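Local coordinates for beta-galactosidase (Trichoderma reesei, PDB 3OG2), which probably hydrolyses terminal non-reducing beta-D-galactose residues of beta-D-galactosides, as a glycoside hydrolase of family 35, at residues R591-A594 / A599-V602; Y556-P561 / P611-G616; A808-S811 / A815-S818; Q726-S731 / Y776-V781. All coordinates share one frame; numbering follows the deposited sequence. Where two conformers were deposited one is given.

Contact 1 of 4, residues R591-A594 / A599-V602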
loop_
_atom_site.group_PDB
_atom_site.type_symbol
_atom_site.label_atom_id
_atom_site.label_comp_id
_atom_site.label_asym_id
_atom_site.label_seq_id
_atom_site.Cartn_x
_atom_site.Cartn_y
_atom_site.Cartn_z
ATOM N N ARG A 591 6.772 -15.425 -12.081
ATOM C CA ARG A 591 6.110 -14.272 -12.654
ATOM C C ARG A 591 5.188 -14.666 -13.785
ATOM O O ARG A 591 4.090 -14.095 -13.882
ATOM C CB ARG A 591 7.149 -13.268 -13.214
ATOM C CG ARG A 591 7.991 -12.648 -12.097
ATOM C CD ARG A 591 9.113 -11.765 -12.768
ATOM N NE ARG A 591 9.885 -11.193 -11.666
ATOM C CZ ARG A 591 9.538 -10.111 -10.998
ATOM N NH1 ARG A 591 8.473 -9.378 -11.309
ATOM N NH2 ARG A 591 10.315 -9.741 -9.984
ATOM N N SER A 592 5.603 -15.562 -14.660
ATOM C CA SER A 592 4.792 -15.854 -15.859
ATOM C C SER A 592 5.338 -17.113 -16.495
ATOM O O SER A 592 6.479 -17.519 -16.255
ATOM C CB SER A 592 4.917 -14.715 -16.876
ATOM O OG SER A 592 6.255 -14.552 -17.343
ATOM N N VAL A 593 4.543 -17.685 -17.369
ATOM C CA VAL A 593 4.955 -18.729 -18.301
ATOM C C VAL A 593 4.461 -18.335 -19.689
ATOM O O VAL A 593 3.470 -17.569 -19.842
ATOM C CB VAL A 593 4.401 -20.116 -17.927
ATOM C CG1 VAL A 593 4.982 -20.531 -16.574
ATOM C CG2 VAL A 593 2.868 -20.106 -17.944
ATOM N N ALA A 594 5.136 -18.878 -20.697
ATOM C CA ALA A 594 4.695 -18.672 -22.079
ATOM C C ALA A 594 5.131 -19.907 -22.862
ATOM O O ALA A 594 6.127 -20.579 -22.526
ATOM C CB ALA A 594 5.269 -17.400 -22.678
ATOM N N ALA A 599 8.529 -25.071 -26.699
ATOM C CA ALA A 599 9.230 -24.655 -25.462
ATOM C C ALA A 599 8.308 -23.962 -24.476
ATOM O O ALA A 599 7.501 -23.118 -24.815
ATOM C CB ALA A 599 10.384 -23.754 -25.852
ATOM N N LEU A 600 8.452 -24.360 -23.221
ATOM C CA LEU A 600 7.828 -23.642 -22.114
ATOM C C LEU A 600 8.861 -22.704 -21.509
ATOM O O LEU A 600 9.936 -23.163 -21.085
ATOM C CB LEU A 600 7.377 -24.635 -21.054
ATOM C CG LEU A 600 6.824 -24.017 -19.752
ATOM C CD1 LEU A 600 5.492 -23.338 -20.011
ATOM C CD2 LEU A 600 6.669 -25.053 -18.645
ATOM N N SER A 601 8.556 -21.414 -21.472
ATOM C CA SER A 601 9.465 -20.389 -20.972
ATOM C C SER A 601 8.920 -19.871 -19.659
ATOM O O SER A 601 7.758 -19.443 -19.636
ATOM C CB SER A 601 9.521 -19.279 -22.027
ATOM O OG SER A 601 10.388 -18.224 -21.669
ATOM N N VAL A 602 9.685 -19.877 -18.605
ATOM C CA VAL A 602 9.254 -19.435 -17.294
ATOM C C VAL A 602 10.063 -18.182 -16.915
ATOM O O VAL A 602 11.291 -18.209 -17.059
ATOM C CB VAL A 602 9.519 -20.555 -16.279
ATOM C CG1 VAL A 602 9.017 -20.129 -14.895
ATOM C CG2 VAL A 602 8.880 -21.877 -16.722
HETATM O O HOH W 1 7.047 -16.308 -19.541
#

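Contact 2 of 4, residues Y556-P561 / P611-G616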
loop_
_atom_site.group_PDB
_atom_site.type_symbol
_atom_site.label_atom_id
_atom_site.label_comp_id
_atom_site.label_asym_id
_atom_site.label_seq_id
_atom_site.Cartn_x
_atom_site.Cartn_y
_atom_site.Cartn_z
ATOM N N TYR A 556 3.491 -23.198 0.458
ATOM C CA TYR A 556 3.927 -21.809 0.302
ATOM C C TYR A 556 4.846 -21.648 -0.907
ATOM O O TYR A 556 4.941 -20.545 -1.442
ATOM C CB TYR A 556 4.764 -21.432 1.513
ATOM C CG TYR A 556 4.016 -21.047 2.772
ATOM C CD1 TYR A 556 2.656 -20.785 2.835
ATOM C CD2 TYR A 556 4.790 -20.917 3.951
ATOM C CE1 TYR A 556 2.057 -20.417 4.055
ATOM C CE2 TYR A 556 4.202 -20.519 5.151
ATOM C CZ TYR A 556 2.832 -20.277 5.197
ATOM O OH TYR A 556 2.253 -19.881 6.379
ATOM N N ASN A 557 5.531 -22.711 -1.323
ATOM C CA ASN A 557 6.459 -22.590 -2.451
ATOM C C ASN A 557 5.890 -23.034 -3.782
ATOM O O ASN A 557 6.635 -23.132 -4.754
ATOM C CB ASN A 557 7.732 -23.449 -2.148
ATOM C CG ASN A 557 8.415 -22.916 -0.891
ATOM O OD1 ASN A 557 8.802 -21.764 -0.713
ATOM N ND2 ASN A 557 8.580 -23.868 0.023
ATOM N N TYR A 558 4.596 -23.281 -3.861
ATOM C CA TYR A 558 3.954 -23.616 -5.134
ATOM C C TYR A 558 3.344 -22.363 -5.784
ATOM O O TYR A 558 2.984 -21.391 -5.085
ATOM C CB TYR A 558 2.791 -24.632 -4.907
ATOM C CG TYR A 558 3.230 -26.065 -4.717
ATOM C CD1 TYR A 558 4.008 -26.450 -3.595
ATOM C CD2 TYR A 558 2.870 -27.082 -5.592
ATOM C CE1 TYR A 558 4.387 -27.784 -3.429
ATOM C CE2 TYR A 558 3.252 -28.423 -5.436
ATOM C CZ TYR A 558 4.012 -28.740 -4.335
ATOM O OH TYR A 558 4.418 -30.072 -4.164
ATOM N N TRP A 559 3.216 -22.428 -7.112
ATOM C CA TRP A 559 2.803 -21.288 -7.902
ATOM C C TRP A 559 1.902 -21.791 -8.999
ATOM O O TRP A 559 2.062 -22.931 -9.465
ATOM C CB TRP A 559 4.043 -20.602 -8.539
ATOM C CG TRP A 559 5.045 -20.165 -7.522
ATOM C CD1 TRP A 559 6.114 -20.909 -7.096
ATOM C CD2 TRP A 559 5.099 -18.942 -6.798
ATOM N NE1 TRP A 559 6.845 -20.203 -6.146
ATOM C CE2 TRP A 559 6.222 -18.994 -5.942
ATOM C CE3 TRP A 559 4.273 -17.790 -6.781
ATOM C CZ2 TRP A 559 6.587 -17.956 -5.077
ATOM C CZ3 TRP A 559 4.655 -16.774 -5.914
ATOM C CH2 TRP A 559 5.768 -16.835 -5.086
ATOM N N VAL A 560 0.980 -20.934 -9.450
ATOM C CA VAL A 560 0.070 -21.338 -10.511
ATOM C C VAL A 560 -0.026 -20.247 -11.562
ATOM O O VAL A 560 -1.065 -19.574 -11.735
ATOM C CB VAL A 560 -1.328 -21.676 -9.960
ATOM C CG1 VAL A 560 -2.143 -22.413 -11.017
ATOM C CG2 VAL A 560 -1.270 -22.516 -8.680
ATOM N N PRO A 561 1.041 -20.036 -12.332
ATOM C CA PRO A 561 0.972 -19.049 -13.431
ATOM C C PRO A 561 0.001 -19.539 -14.501
ATOM O O PRO A 561 -0.131 -20.729 -14.773
ATOM C CB PRO A 561 2.449 -19.046 -13.958
ATOM C CG PRO A 561 2.872 -20.474 -13.681
ATOM C CD PRO A 561 2.322 -20.747 -12.289
ATOM N N PRO A 611 15.422 -26.294 -6.588
ATOM C CA PRO A 611 15.011 -26.842 -7.866
ATOM C C PRO A 611 13.685 -26.228 -8.259
ATOM O O PRO A 611 13.010 -25.553 -7.472
ATOM C CB PRO A 611 14.798 -28.350 -7.617
ATOM C CG PRO A 611 14.743 -28.486 -6.136
ATOM C CD PRO A 611 15.208 -27.249 -5.475
ATOM N N LEU A 612 13.275 -26.460 -9.480
ATOM C CA LEU A 612 11.929 -26.120 -9.945
ATOM C C LEU A 612 11.312 -27.416 -10.450
ATOM O O LEU A 612 11.920 -28.090 -11.273
ATOM C CB LEU A 612 11.904 -25.157 -11.133
ATOM C CG LEU A 612 12.153 -23.696 -10.920
ATOM C CD1 LEU A 612 11.943 -22.984 -12.253
ATOM C CD2 LEU A 612 11.261 -23.141 -9.799
ATOM N N GLU A 613 10.103 -27.700 -9.980
ATOM C CA GLU A 613 9.350 -28.849 -10.457
ATOM C C GLU A 613 8.118 -28.328 -11.205
ATOM O O GLU A 613 7.377 -27.521 -10.679
ATOM C CB GLU A 613 8.932 -29.750 -9.310
ATOM C CG GLU A 613 8.052 -30.935 -9.731
ATOM C CD GLU A 613 7.588 -31.681 -8.483
ATOM O OE1 GLU A 613 7.164 -31.060 -7.461
ATOM O OE2 GLU A 613 7.589 -32.943 -8.459
ATOM N N ILE A 614 7.981 -28.749 -12.436
ATOM C CA ILE A 614 6.906 -28.280 -13.315
ATOM C C ILE A 614 5.879 -29.374 -13.483
ATOM O O ILE A 614 6.253 -30.477 -13.898
ATOM C CB ILE A 614 7.467 -27.920 -14.699
ATOM C CG1 ILE A 614 8.796 -27.216 -14.593
ATOM C CG2 ILE A 614 6.437 -27.102 -15.464
ATOM C CD1 ILE A 614 8.813 -25.828 -14.132
ATOM N N ILE A 615 4.656 -29.068 -13.125
ATOM C CA ILE A 615 3.574 -30.068 -13.130
ATOM C C ILE A 615 2.519 -29.660 -14.117
ATOM O O ILE A 615 2.024 -28.510 -14.035
ATOM C CB ILE A 615 3.015 -30.200 -11.696
ATOM C CG1 ILE A 615 4.102 -30.682 -10.712
ATOM C CG2 ILE A 615 1.782 -31.090 -11.640
ATOM C CD1 ILE A 615 3.769 -30.381 -9.251
ATOM N N GLY A 616 2.182 -30.529 -15.051
ATOM C CA GLY A 616 1.172 -30.202 -16.058
ATOM C C GLY A 616 1.793 -29.649 -17.303
ATOM O O GLY A 616 1.524 -28.526 -17.712
#

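Contact 3 of 4, residues A808-S811 / A815-S818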
loop_
_atom_site.group_PDB
_atom_site.type_symbol
_atom_site.label_atom_id
_atom_site.label_comp_id
_atom_site.label_asym_id
_atom_site.label_seq_id
_atom_site.Cartn_x
_atom_site.Cartn_y
_atom_site.Cartn_z
ATOM N N ALA A 808 2.161 37.777 19.691
ATOM C CA ALA A 808 2.017 39.052 20.396
ATOM C C ALA A 808 3.447 39.477 20.740
ATOM O O ALA A 808 4.215 38.664 21.280
ATOM C CB ALA A 808 1.201 38.943 21.665
ATOM N N LEU A 809 3.788 40.687 20.441
ATOM C CA LEU A 809 5.108 41.225 20.805
ATOM C C LEU A 809 4.830 42.431 21.693
ATOM O O LEU A 809 4.116 43.353 21.259
ATOM C CB LEU A 809 5.845 41.644 19.537
ATOM C CG LEU A 809 7.263 42.188 19.815
ATOM C CD1 LEU A 809 8.162 41.182 20.524
ATOM C CD2 LEU A 809 7.901 42.606 18.490
ATOM N N THR A 810 5.370 42.446 22.900
ATOM C CA THR A 810 5.039 43.505 23.839
ATOM C C THR A 810 6.340 44.109 24.385
ATOM O O THR A 810 7.338 43.402 24.577
ATOM C CB THR A 810 4.147 43.007 25.004
ATOM O OG1 THR A 810 4.757 41.813 25.533
ATOM C CG2 THR A 810 2.729 42.638 24.584
ATOM N N SER A 811 6.274 45.427 24.607
ATOM C CA SER A 811 7.380 46.092 25.237
ATOM C C SER A 811 7.349 45.815 26.737
ATOM O O SER A 811 6.390 45.242 27.293
ATOM C CB SER A 811 7.311 47.614 25.020
ATOM O OG SER A 811 6.408 48.148 26.001
ATOM N N ALA A 815 3.266 47.696 26.078
ATOM C CA ALA A 815 2.685 48.194 24.830
ATOM C C ALA A 815 2.777 47.142 23.744
ATOM O O ALA A 815 3.745 46.389 23.672
ATOM C CB ALA A 815 3.418 49.450 24.405
ATOM N N ASN A 816 1.802 47.110 22.837
ATOM C CA ASN A 816 1.952 46.204 21.709
ATOM C C ASN A 816 2.902 46.746 20.643
ATOM O O ASN A 816 2.904 47.959 20.376
ATOM C CB ASN A 816 0.574 46.021 21.033
ATOM C CG ASN A 816 -0.297 45.220 22.008
ATOM O OD1 ASN A 816 -1.353 45.746 22.391
ATOM N ND2 ASN A 816 0.128 44.039 22.415
ATOM N N VAL A 817 3.727 45.912 20.055
ATOM C CA VAL A 817 4.706 46.298 19.056
ATOM C C VAL A 817 4.308 45.598 17.771
ATOM O O VAL A 817 4.135 44.374 17.793
ATOM C CB VAL A 817 6.162 45.988 19.530
ATOM C CG1 VAL A 817 7.124 46.391 18.419
ATOM C CG2 VAL A 817 6.481 46.745 20.801
ATOM N N SER A 818 4.106 46.379 16.708
ATOM C CA SER A 818 3.658 45.829 15.435
ATOM C C SER A 818 4.785 45.091 14.729
ATOM O O SER A 818 5.944 45.471 14.788
ATOM C CB SER A 818 3.215 47.011 14.540
ATOM O OG SER A 818 1.944 47.404 15.038
HETATM O O HOH W 2 2.280 42.466 18.456
HETATM O O HOH W 3 0.838 42.279 20.796
#

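Contact 4 of 4, residues Q726-S731 / Y776-V781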
loop_
_atom_site.group_PDB
_atom_site.type_symbol
_atom_site.label_atom_id
_atom_site.label_comp_id
_atom_site.label_asym_id
_atom_site.label_seq_id
_atom_site.Cartn_x
_atom_site.Cartn_y
_atom_site.Cartn_z
ATOM N N GLN A 726 11.794 42.906 25.186
ATOM C CA GLN A 726 10.440 42.710 24.685
ATOM C C GLN A 726 10.090 41.244 24.896
ATOM O O GLN A 726 11.004 40.431 25.007
ATOM C CB GLN A 726 10.362 43.151 23.223
ATOM C CG GLN A 726 10.623 44.679 23.197
ATOM C CD GLN A 726 10.288 45.360 21.918
ATOM O OE1 GLN A 726 10.203 46.578 21.844
ATOM N NE2 GLN A 726 10.047 44.577 20.858
ATOM N N GLN A 727 8.785 40.988 24.925
ATOM C CA GLN A 727 8.318 39.645 25.148
ATOM C C GLN A 727 7.570 39.225 23.882
ATOM O O GLN A 727 6.683 39.935 23.425
ATOM C CB GLN A 727 7.394 39.597 26.361
ATOM C CG GLN A 727 8.094 40.014 27.671
ATOM C CD GLN A 727 9.306 39.231 28.091
ATOM O OE1 GLN A 727 10.167 39.806 28.817
ATOM N NE2 GLN A 727 9.417 37.960 27.687
ATOM N N LEU A 728 7.947 38.070 23.364
ATOM C CA LEU A 728 7.309 37.536 22.174
ATOM C C LEU A 728 6.544 36.253 22.492
ATOM O O LEU A 728 7.078 35.319 23.103
ATOM C CB LEU A 728 8.420 37.185 21.157
ATOM C CG LEU A 728 7.926 36.485 19.893
ATOM C CD1 LEU A 728 7.052 37.445 19.092
ATOM C CD2 LEU A 728 9.174 36.020 19.124
ATOM N N PHE A 729 5.306 36.196 22.074
ATOM C CA PHE A 729 4.443 35.023 22.152
ATOM C C PHE A 729 4.290 34.587 20.723
ATOM O O PHE A 729 3.949 35.448 19.877
ATOM C CB PHE A 729 3.069 35.381 22.764
ATOM C CG PHE A 729 2.041 34.307 22.479
ATOM C CD1 PHE A 729 2.175 33.074 23.101
ATOM C CD2 PHE A 729 0.985 34.554 21.616
ATOM C CE1 PHE A 729 1.245 32.092 22.852
ATOM C CE2 PHE A 729 0.038 33.574 21.371
ATOM C CZ PHE A 729 0.168 32.349 22.011
ATOM N N LEU A 730 4.529 33.338 20.434
ATOM C CA LEU A 730 4.382 32.832 19.083
ATOM C C LEU A 730 3.695 31.479 19.054
ATOM O O LEU A 730 4.141 30.520 19.660
ATOM C CB LEU A 730 5.785 32.719 18.535
ATOM C CG LEU A 730 6.017 32.592 17.087
ATOM C CD1 LEU A 730 5.491 33.757 16.233
ATOM C CD2 LEU A 730 7.535 32.453 16.891
ATOM N N SER A 731 2.558 31.403 18.381
ATOM C CA SER A 731 1.793 30.179 18.245
ATOM C C SER A 731 1.982 29.648 16.842
ATOM O O SER A 731 1.589 30.326 15.868
ATOM C CB SER A 731 0.328 30.473 18.594
ATOM O OG SER A 731 -0.456 29.296 18.486
ATOM N N TYR A 776 14.627 45.225 13.809
ATOM C CA TYR A 776 15.033 43.851 13.955
ATOM C C TYR A 776 14.192 42.936 13.077
ATOM O O TYR A 776 13.057 43.299 12.740
ATOM C CB TYR A 776 14.804 43.383 15.446
ATOM C CG TYR A 776 15.849 44.042 16.320
ATOM C CD1 TYR A 776 15.602 45.319 16.855
ATOM C CD2 TYR A 776 17.048 43.411 16.611
ATOM C CE1 TYR A 776 16.554 45.935 17.667
ATOM C CE2 TYR A 776 18.018 44.022 17.399
ATOM C CZ TYR A 776 17.754 45.290 17.921
ATOM O OH TYR A 776 18.686 45.922 18.684
ATOM N N ILE A 777 14.746 41.787 12.735
ATOM C CA ILE A 777 13.989 40.837 11.906
ATOM C C ILE A 777 13.944 39.475 12.601
ATOM O O ILE A 777 15.011 38.898 12.859
ATOM C CB ILE A 777 14.589 40.685 10.477
ATOM C CG1 ILE A 777 14.647 42.033 9.789
ATOM C CG2 ILE A 777 13.763 39.679 9.705
ATOM C CD1 ILE A 777 15.254 41.976 8.377
ATOM N N LEU A 778 12.752 39.006 12.870
ATOM C CA LEU A 778 12.570 37.642 13.364
ATOM C C LEU A 778 12.501 36.711 12.186
ATOM O O LEU A 778 11.752 36.935 11.253
ATOM C CB LEU A 778 11.255 37.594 14.151
ATOM C CG LEU A 778 11.303 38.261 15.495
ATOM C CD1 LEU A 778 9.882 38.559 15.985
ATOM C CD2 LEU A 778 12.030 37.396 16.529
ATOM N N THR A 779 13.278 35.642 12.211
ATOM C CA THR A 779 13.131 34.585 11.207
ATOM C C THR A 779 12.561 33.377 11.937
ATOM O O THR A 779 13.131 32.917 12.919
ATOM C CB THR A 779 14.471 34.218 10.516
ATOM O OG1 THR A 779 14.945 35.339 9.766
ATOM C CG2 THR A 779 14.268 33.081 9.530
ATOM N N VAL A 780 11.399 32.906 11.450
ATOM C CA VAL A 780 10.695 31.813 12.100
ATOM C C VAL A 780 10.603 30.683 11.069
ATOM O O VAL A 780 10.056 30.904 9.984
ATOM C CB VAL A 780 9.276 32.252 12.516
ATOM C CG1 VAL A 780 8.522 31.084 13.178
ATOM C CG2 VAL A 780 9.384 33.443 13.425
ATOM N N VAL A 781 11.139 29.512 11.339
ATOM C CA VAL A 781 11.065 28.368 10.456
ATOM C C VAL A 781 10.003 27.448 11.045
ATOM O O VAL A 781 10.059 27.150 12.245
ATOM C CB VAL A 781 12.426 27.645 10.396
ATOM C CG1 VAL A 781 12.341 26.458 9.403
ATOM C CG2 VAL A 781 13.529 28.618 9.986
#

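Contact 1 of 4, residues R591-A594 / A599-V602
Val593 and Val602 face each other as an antiparallel, non-hydrogen-bonded pair, their CA atoms 4.5 Å apart and their side chains lying alongside one another on the same side of the sheet. Traced outward, Val593 shows how one small branched residue can serve several neighbours. Its CB sits 3.8 Å from Ser601 O and also meets the CD1 methyl of Leu600. Next comes CG1, which is placed anti to the carbonyl carbon (chi1 -64°) and is thereby brought to 4.1 Å from Val602 CG2. Beyond the two strands the side chain also packs on Pro561 and Val582.

One residue further on, Ala594 and Ser601 form the hydrogen-bonded pair. Ser601 N donates to Ala594 O at 2.8 Å in an almost straight bond (175°), while Ala594 N returns a more bent one to Ser601 O at 2.9 Å. Ser601 O is gripped further: the CA-H of Val593 approaches it, and a water that also bonds Ser592 OG donates to it. This water spans the two strands on the side of the sheet where Ala594 and Ser601 point.

The pair makes up a beta hairpin, with a classic bulge where Arg591 and Ser592 both face Gln603. Strand 589-596 is the outermost of its sheet; strand 599-605 is flanked on its other side by the parallel strand 623-626, whose Leu624 touches Leu600 and Val602.

Contact 2 of 4, residues Y556-P561 / P611-G616
Glu613 OE1 lies 4.4 Å from Tyr558 OH, too far for a direct bond, and the link between the two side chains is made by a third residue. Arg537 NH1 forms a salt bridge with Glu613 OE1 and a hydrogen bond with Tyr558 OH, while Asn585 ND2 adds a second grip on the carboxylate oxygen. One guanidinium nitrogen thus joins a buried carboxylate oxygen to a buried phenol, and the positive charge of the arginine would be expected to favour the ionised form of Glu613. The carboxylate gets there on an extended chain, with CG anti to the backbone N (chi1 176°) and CD continuing the zigzag (chi2 -174°).

Apolar contact is equally sparse. The CD1 methyl of Ile615 comes to 4.3 Å from Tyr558 CE2, approaching the ring obliquely. Glu613 and Ile615, two residues apart on one strand, project toward the same side, and the tyrosine reaches both: its ring carbon meets the isoleucine, and its hydroxyl lies near the acid.

The backbones themselves stay well apart, the CA atoms of Tyr558 and Glu613 being 9.2 Å from each other. Such spacing is that of strands separated by one other, and the intervening strand is 583-585. It runs antiparallel to both: Trp559 bonds through its backbone to Ile584, and Glu613 to Asn585. Strand 558-559 forms the outer edge of this sheet, next to helix 357-370, whose Lys363 bonds Tyr558 O; strand 612-615, on the side away from 583-585, adjoins strand 641-643.

Contact 3 of 4, residues A808-S811 / A815-S818
The chain folds back on itself so that Thr810 and Asn816 form a single backbone bridge, CA to CA 4.6 Å, flanked by Val817 N donating to Leu809 O and Ser811 N to Ala815 O, each at 2.9 Å. The second donor lies in the carbonyl plane, whereas the first is tilted 27° from it. Where direct bonding ends, a water takes over, accepting from Leu809 N and donating to Val817 O at 2.7 Å.

Ser811 closes the turn with its side chain. Its OG stands between the backbone N and the carbonyl carbon (chi1 82°), a position from which it accepts a bond from Ala815 N at 3.2 Å; the same hydroxyl is hydrogen-bonded to Ser813 OG within the turn, so two groups fix its rotation. On the buried side, Leu809 and Val817 pass each other at a slant, and the CD2 methyl of the leucine rests 3.9 Å from both CB and CG1 of the valine. Thr810 and Asn816 instead lie side by side, the threonine CG2 methyl 3.7 Å from Asn816 ND2.

This reversal carries the chain out of strand 803-811, an outermost strand of its three-stranded sheet, toward strand 820-824 of the five-stranded one. Both Leu809 and Val817 touch Gln726 of the adjacent strand 726-733 and Phe719 of strand 713-720, spanning the two sheets.

Contact 4 of 4, residues Q726-S731 / Y776-V781
Leu728 and Leu730 on one strand meet Leu778 and Val780 on another across the core of a beta sandwich, consistent with the galactose-binding-like all-beta domain to which this part of the sequence belongs. The strands come from different sheets, 726-733 from a three-stranded one and 775-782 from a five-stranded one, and they run in roughly the same direction with CA atoms about 10 Å apart: 10.3 Å for Leu728 and Leu778, and 9.5 Å for Leu730 and Val780.

The direct contact is wholly apolar. Alternate residues on each strand turn inward, so that two pairs of side chains reach toward each other tip to tip. In both leucines of the first strand CG is anti to the backbone N (chi1 174° in Leu728), which sends their terminal methyls across the interface. All four residues are buried, and their neighbours extend the apolar layer: Leu767 touches both Leu728 and Leu778, Phe719 and Leu744 pack on Leu778, and Val742 on Leu730.

Hydrogen bonding runs within a sheet instead. Leu728 and Leu730 pair through their backbones with Tyr765 and Ser763 of strand 760-767, while Gln727 and Phe729 pair with Thr810 and Ala808 on the other side, making 726-733 the middle strand of three.

Each pair shares one local pattern, a single methyl set against two. Leu728 CD2 lies 4.1 Å from both CD1 and CD2 of Leu778, and Leu730 CD2 is likewise 4.1 Å from both CG1 and CG2 of Val780.

From the N terminus, contact 2 opens first at 556-561. Within the loop it closes at 611-616 lies the whole of contact 1, a hairpin nested inside the longer excursion; both reach one eight-stranded sheet, and they touch where Pro561 packs on Val593 and Ile614 on Leu600. Further along, contact 4 closes a loop of 44 residues between 726-731 and 776-781, joining two sheets face to face. Contact 3 follows in series, a short reversal at the end of strand 803-811, which adjoins strand 726-733 by backbone bonds. None of the loops cross. The two clusters lie on opposite sides of the chain's centre, contacts 1 and 4 being 67 Å apart between centres.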